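Side-chain contacts in afamin (Homo sapiens, PDB 6FAK), which carries hydrophobic molecules in body fluids, binding vitamin E and keeping lipidated Wnt proteins soluble and active: residues A[468-472]-A[473-477]; A[433-436]-A[437-440]. All coordinates share one frame; numbering follows the deposited sequence.

Contact 1: residues A[468-472]-A[473-477]; sequences RTINP and AVDHC
Asn471 and Val474 meet where the irregular loop 468-471 turns into the first turn of a helix, which 473-477 carries on. The backbone closes this turn through Asp475 N to Asn471 O (2.8 Å) and His476 N to Pro472 O. Asn471 is the N-cap: OD1 takes the N-H of Val474 at 3.0 Å in an almost straight bond (172°), the donor standing 27° off the amide's carbonyl plane. CG lies between the backbone N and carbonyl carbon (chi1 62°), which swings OD1 over the helix start, and the two side chains cross at about a right angle. Proline suits the next place, since a first-turn residue needs no N-H. Asp475 reaches back over the turn: OD1 receives Ile470 N on its syn lone pair at 2.8 Å, and a water bridges the same oxygen to Arg468 O. A carboxylate here probably also gains from the helix dipole. Ile470 CD1 rests on Val474 CG1 (3.9 Å) and lies over one face of the Arg468 guanidinium, toward its rim; that group is salt-bridged to Glu425. Asn471 ND2 bonds Gln420 and the carbonyl of Ile417, at the end of helix 376-417, while Val474 packs on Phe489 of helix 485-490, to which the Cys477-Cys488 disulfide ties this helix.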
loop_
_atom_site.group_PDB
_atom_site.type_symbol
_atom_site.label_atom_id
_atom_site.label_comp_id
_atom_site.label_asym_id
_atom_site.label_seq_id
_atom_site.Cartn_x
_atom_site.Cartn_y
_atom_site.Cartn_z
ATOM N N ARG A 468 -4.681 15.171 -2.027
ATOM C CA ARG A 468 -5.023 15.664 -0.697
ATOM C C ARG A 468 -4.426 17.055 -0.520
ATOM O O ARG A 468 -3.482 17.415 -1.222
ATOM C CB ARG A 468 -4.480 14.755 0.356
ATOM C CG ARG A 468 -4.963 13.332 0.191
ATOM C CD ARG A 468 -4.362 12.506 1.292
ATOM N NE ARG A 468 -4.994 12.781 2.579
ATOM C CZ ARG A 468 -4.668 12.160 3.710
ATOM N NH1 ARG A 468 -3.630 11.316 3.753
ATOM N NH2 ARG A 468 -5.335 12.411 4.799
ATOM N N THR A 469 -5.019 17.849 0.353
ATOM C CA THR A 469 -4.514 19.167 0.625
ATOM C C THR A 469 -4.208 19.157 2.136
ATOM O O THR A 469 -5.093 19.431 2.956
ATOM C CB THR A 469 -5.527 20.299 0.226
ATOM O OG1 THR A 469 -6.798 20.008 0.790
ATOM C CG2 THR A 469 -5.702 20.401 -1.286
ATOM N N ILE A 470 -2.961 18.849 2.471
ATOM C CA ILE A 470 -2.523 18.774 3.841
ATOM C C ILE A 470 -1.927 20.091 4.319
ATOM O O ILE A 470 -2.497 20.763 5.184
ATOM C CB ILE A 470 -1.622 17.573 4.015
ATOM C CG1 ILE A 470 -2.444 16.280 3.645
ATOM C CG2 ILE A 470 -1.039 17.542 5.446
ATOM C CD1 ILE A 470 -1.563 15.097 3.404
ATOM N N ASN A 471 -0.794 20.461 3.745
ATOM C CA ASN A 471 -0.245 21.786 3.878
ATOM C C ASN A 471 0.643 21.992 2.664
ATOM O O ASN A 471 0.985 21.002 1.969
ATOM C CB ASN A 471 0.481 21.989 5.240
ATOM C CG ASN A 471 1.675 21.064 5.434
ATOM O OD1 ASN A 471 2.583 21.014 4.593
ATOM N ND2 ASN A 471 1.702 20.350 6.587
ATOM N N PRO A 472 1.042 23.267 2.380
ATOM C CA PRO A 472 1.665 23.486 1.097
ATOM C C PRO A 472 2.972 22.720 0.887
ATOM O O PRO A 472 3.187 22.206 -0.206
ATOM C CB PRO A 472 1.859 25.032 1.027
ATOM C CG PRO A 472 0.892 25.595 2.031
ATOM C CD PRO A 472 0.716 24.536 3.087
ATOM N N ALA A 473 3.790 22.569 1.927
ATOM C CA ALA A 473 5.082 21.876 1.793
ATOM C C ALA A 473 4.897 20.358 1.547
ATOM O O ALA A 473 5.498 19.777 0.655
ATOM C CB ALA A 473 5.957 22.117 3.045
ATOM N N VAL A 474 3.996 19.743 2.294
ATOM C CA VAL A 474 3.636 18.323 2.088
ATOM C C VAL A 474 3.017 18.103 0.694
ATOM O O VAL A 474 3.385 17.112 -0.015
ATOM C CB VAL A 474 2.656 17.820 3.186
ATOM C CG1 VAL A 474 2.097 16.448 2.811
ATOM C CG2 VAL A 474 3.329 17.728 4.525
ATOM N N ASP A 475 2.097 18.994 0.297
ATOM C CA ASP A 475 1.391 18.877 -0.990
ATOM C C ASP A 475 2.392 18.976 -2.146
ATOM O O ASP A 475 2.300 18.199 -3.114
ATOM C CB ASP A 475 0.310 19.929 -1.173
ATOM C CG ASP A 475 -0.828 19.799 -0.154
ATOM O OD1 ASP A 475 -0.849 18.807 0.637
ATOM O OD2 ASP A 475 -1.672 20.726 -0.131
ATOM N N HIS A 476 3.380 19.869 -1.988
ATOM C CA HIS A 476 4.465 20.000 -2.964
ATOM C C HIS A 476 5.208 18.637 -3.081
ATOM O O HIS A 476 5.460 18.149 -4.202
ATOM C CB HIS A 476 5.448 21.126 -2.579
ATOM C CG HIS A 476 6.579 21.231 -3.529
ATOM N ND1 HIS A 476 6.435 21.812 -4.773
ATOM C CD2 HIS A 476 7.811 20.663 -3.513
ATOM C CE1 HIS A 476 7.558 21.649 -5.456
ATOM N NE2 HIS A 476 8.402 20.950 -4.717
ATOM N N CYS A 477 5.580 18.028 -1.957
ATOM C CA CYS A 477 6.245 16.756 -2.020
ATOM C C CYS A 477 5.383 15.639 -2.619
ATOM O O CYS A 477 5.929 14.742 -3.304
ATOM C CB CYS A 477 6.813 16.331 -0.676
ATOM S SG CYS A 477 8.176 17.377 -0.131
HETATM O O HOH W 1 -1.045 16.326 -0.404
#

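Contact 2: residues A[433-436]-A[437-440]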
loop_
_atom_site.group_PDB
_atom_site.type_symbol
_atom_site.label_atom_id
_atom_site.label_comp_id
_atom_site.label_asym_id
_atom_site.label_seq_id
_atom_site.Cartn_x
_atom_site.Cartn_y
_atom_site.Cartn_z
ATOM N N MET A 433 6.190 3.255 8.849
ATOM C CA MET A 433 7.585 3.641 8.613
ATOM C C MET A 433 8.568 2.704 9.351
ATOM O O MET A 433 9.531 2.242 8.756
ATOM C CB MET A 433 7.824 5.085 8.982
ATOM C CG MET A 433 9.218 5.591 8.706
ATOM S SD MET A 433 9.636 5.560 6.943
ATOM C CE MET A 433 8.831 7.050 6.396
ATOM N N VAL A 434 8.289 2.381 10.616
ATOM C CA VAL A 434 9.237 1.630 11.409
ATOM C C VAL A 434 9.365 0.188 10.916
ATOM O O VAL A 434 10.423 -0.396 11.030
ATOM C CB VAL A 434 8.984 1.798 12.923
ATOM C CG1 VAL A 434 7.879 0.915 13.434
ATOM C CG2 VAL A 434 10.267 1.560 13.669
ATOM N N THR A 435 8.291 -0.329 10.345
ATOM C CA THR A 435 8.237 -1.686 9.770
ATOM C C THR A 435 9.209 -1.929 8.631
ATOM O O THR A 435 9.716 -3.035 8.483
ATOM C CB THR A 435 6.793 -2.004 9.382
ATOM O OG1 THR A 435 6.046 -1.981 10.592
ATOM C CG2 THR A 435 6.657 -3.374 8.752
ATOM N N ALA A 436 9.508 -0.900 7.853
ATOM C CA ALA A 436 10.583 -0.969 6.896
ATOM C C ALA A 436 11.891 -1.392 7.569
ATOM O O ALA A 436 12.650 -2.204 7.006
ATOM C CB ALA A 436 10.783 0.358 6.208
ATOM N N PHE A 437 12.168 -0.849 8.741
ATOM C CA PHE A 437 13.433 -1.153 9.449
ATOM C C PHE A 437 13.463 -2.464 10.179
ATOM O O PHE A 437 14.482 -3.179 10.112
ATOM C CB PHE A 437 13.824 0.008 10.354
ATOM C CG PHE A 437 13.963 1.254 9.588
ATOM C CD1 PHE A 437 15.093 1.484 8.870
ATOM C CD2 PHE A 437 12.904 2.123 9.466
ATOM C CE1 PHE A 437 15.205 2.603 8.082
ATOM C CE2 PHE A 437 13.011 3.242 8.672
ATOM C CZ PHE A 437 14.162 3.470 7.966
ATOM N N THR A 438 12.347 -2.831 10.806
ATOM C CA THR A 438 12.228 -4.132 11.484
ATOM C C THR A 438 12.226 -5.308 10.516
ATOM O O THR A 438 12.713 -6.375 10.831
ATOM C CB THR A 438 10.933 -4.260 12.331
ATOM O OG1 THR A 438 9.792 -4.183 11.474
ATOM C CG2 THR A 438 10.828 -3.181 13.404
ATOM N N THR A 439 11.649 -5.127 9.353
ATOM C CA THR A 439 11.652 -6.132 8.332
ATOM C C THR A 439 13.027 -6.306 7.639
ATOM O O THR A 439 13.371 -7.431 7.303
ATOM C CB THR A 439 10.618 -5.759 7.258
ATOM O OG1 THR A 439 9.329 -5.677 7.880
ATOM C CG2 THR A 439 10.590 -6.750 6.119
ATOM N N CYS A 440 13.775 -5.215 7.426
ATOM C CA CYS A 440 14.880 -5.196 6.464
ATOM C C CYS A 440 16.262 -4.991 7.018
ATOM O O CYS A 440 17.237 -5.302 6.323
ATOM C CB CYS A 440 14.676 -4.037 5.474
ATOM S SG CYS A 440 13.101 -4.004 4.591
#
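Thr435 and Thr439 sit one turn apart near the C-terminal end of helix 423-440, where Thr438 N to Val434 O (3.1 Å) and Thr439 N to Thr435 O keep the alpha-helical pattern while Cys440 N reaches Ala436 O only weakly. The polar centre is the carbonyl oxygen of Thr435, which accepts three bonds: from Thr439 N, from Thr439 OG1 at 2.7 Å and from Thr438 OG1 at 3.2 Å. The two hydroxyls reach it differently. Thr439 OG1 lies anti to its own carbonyl carbon, folded back along the helix, and meets the oxygen at a C=O...O angle of 147°. Thr438 OG1, held between its backbone N and carbonyl carbon (chi1 63°), comes in from the flank at only 103°. That rotation leaves Thr438 CG2 3.7 Å from Val434 O, and the side chain packs on Phe398 and Lys403 of helix 376-417. A valine in place of Thr438 has no hydroxyl, and Thr435 O would probably lose the bond from its flank and rest on Thr439 alone. Thr435 OG1 itself turns back to Glu431 O. On the buried side, Phe437 lays its CD2 3.4 Å from Met433 O, and Met433 SD touches CE2 more loosely at 4.4 Å; the ring also packs on Val450 of helix 446-462. Threonine thus suits the partly exposed side, its hydroxyl spent on the helix's own carbonyls, while Met433 and Phe437 pack between helices 376-417 and 446-462, and Cys440, disulfide-bonded to Cys449, ties the end of this helix to the latter.

Overall arrangement
Following the chain from the N terminus, contact 2 comes first, within the last turns of helix 423-440, and contact 1 follows after helix 446-462, where the loop leads into helix 472-479. Each joins adjoining segments; contact 2 stays within helical turns, while contact 1 also folds the preceding loop back on the helix start. The two stand in series, neither enclosing nor crossing the other. The centres of contact 1 and contact 2 are about 25 Å apart, and the nearest atoms of contact 1 and contact 2 about 12 Å. Both belong to the third albumin repeat, and both reach the long helix 376-417, contact 2 along its side and contact 1 at its end. Disulfides link each onward, to Cys449 and Cys488, within this almost entirely helical architecture.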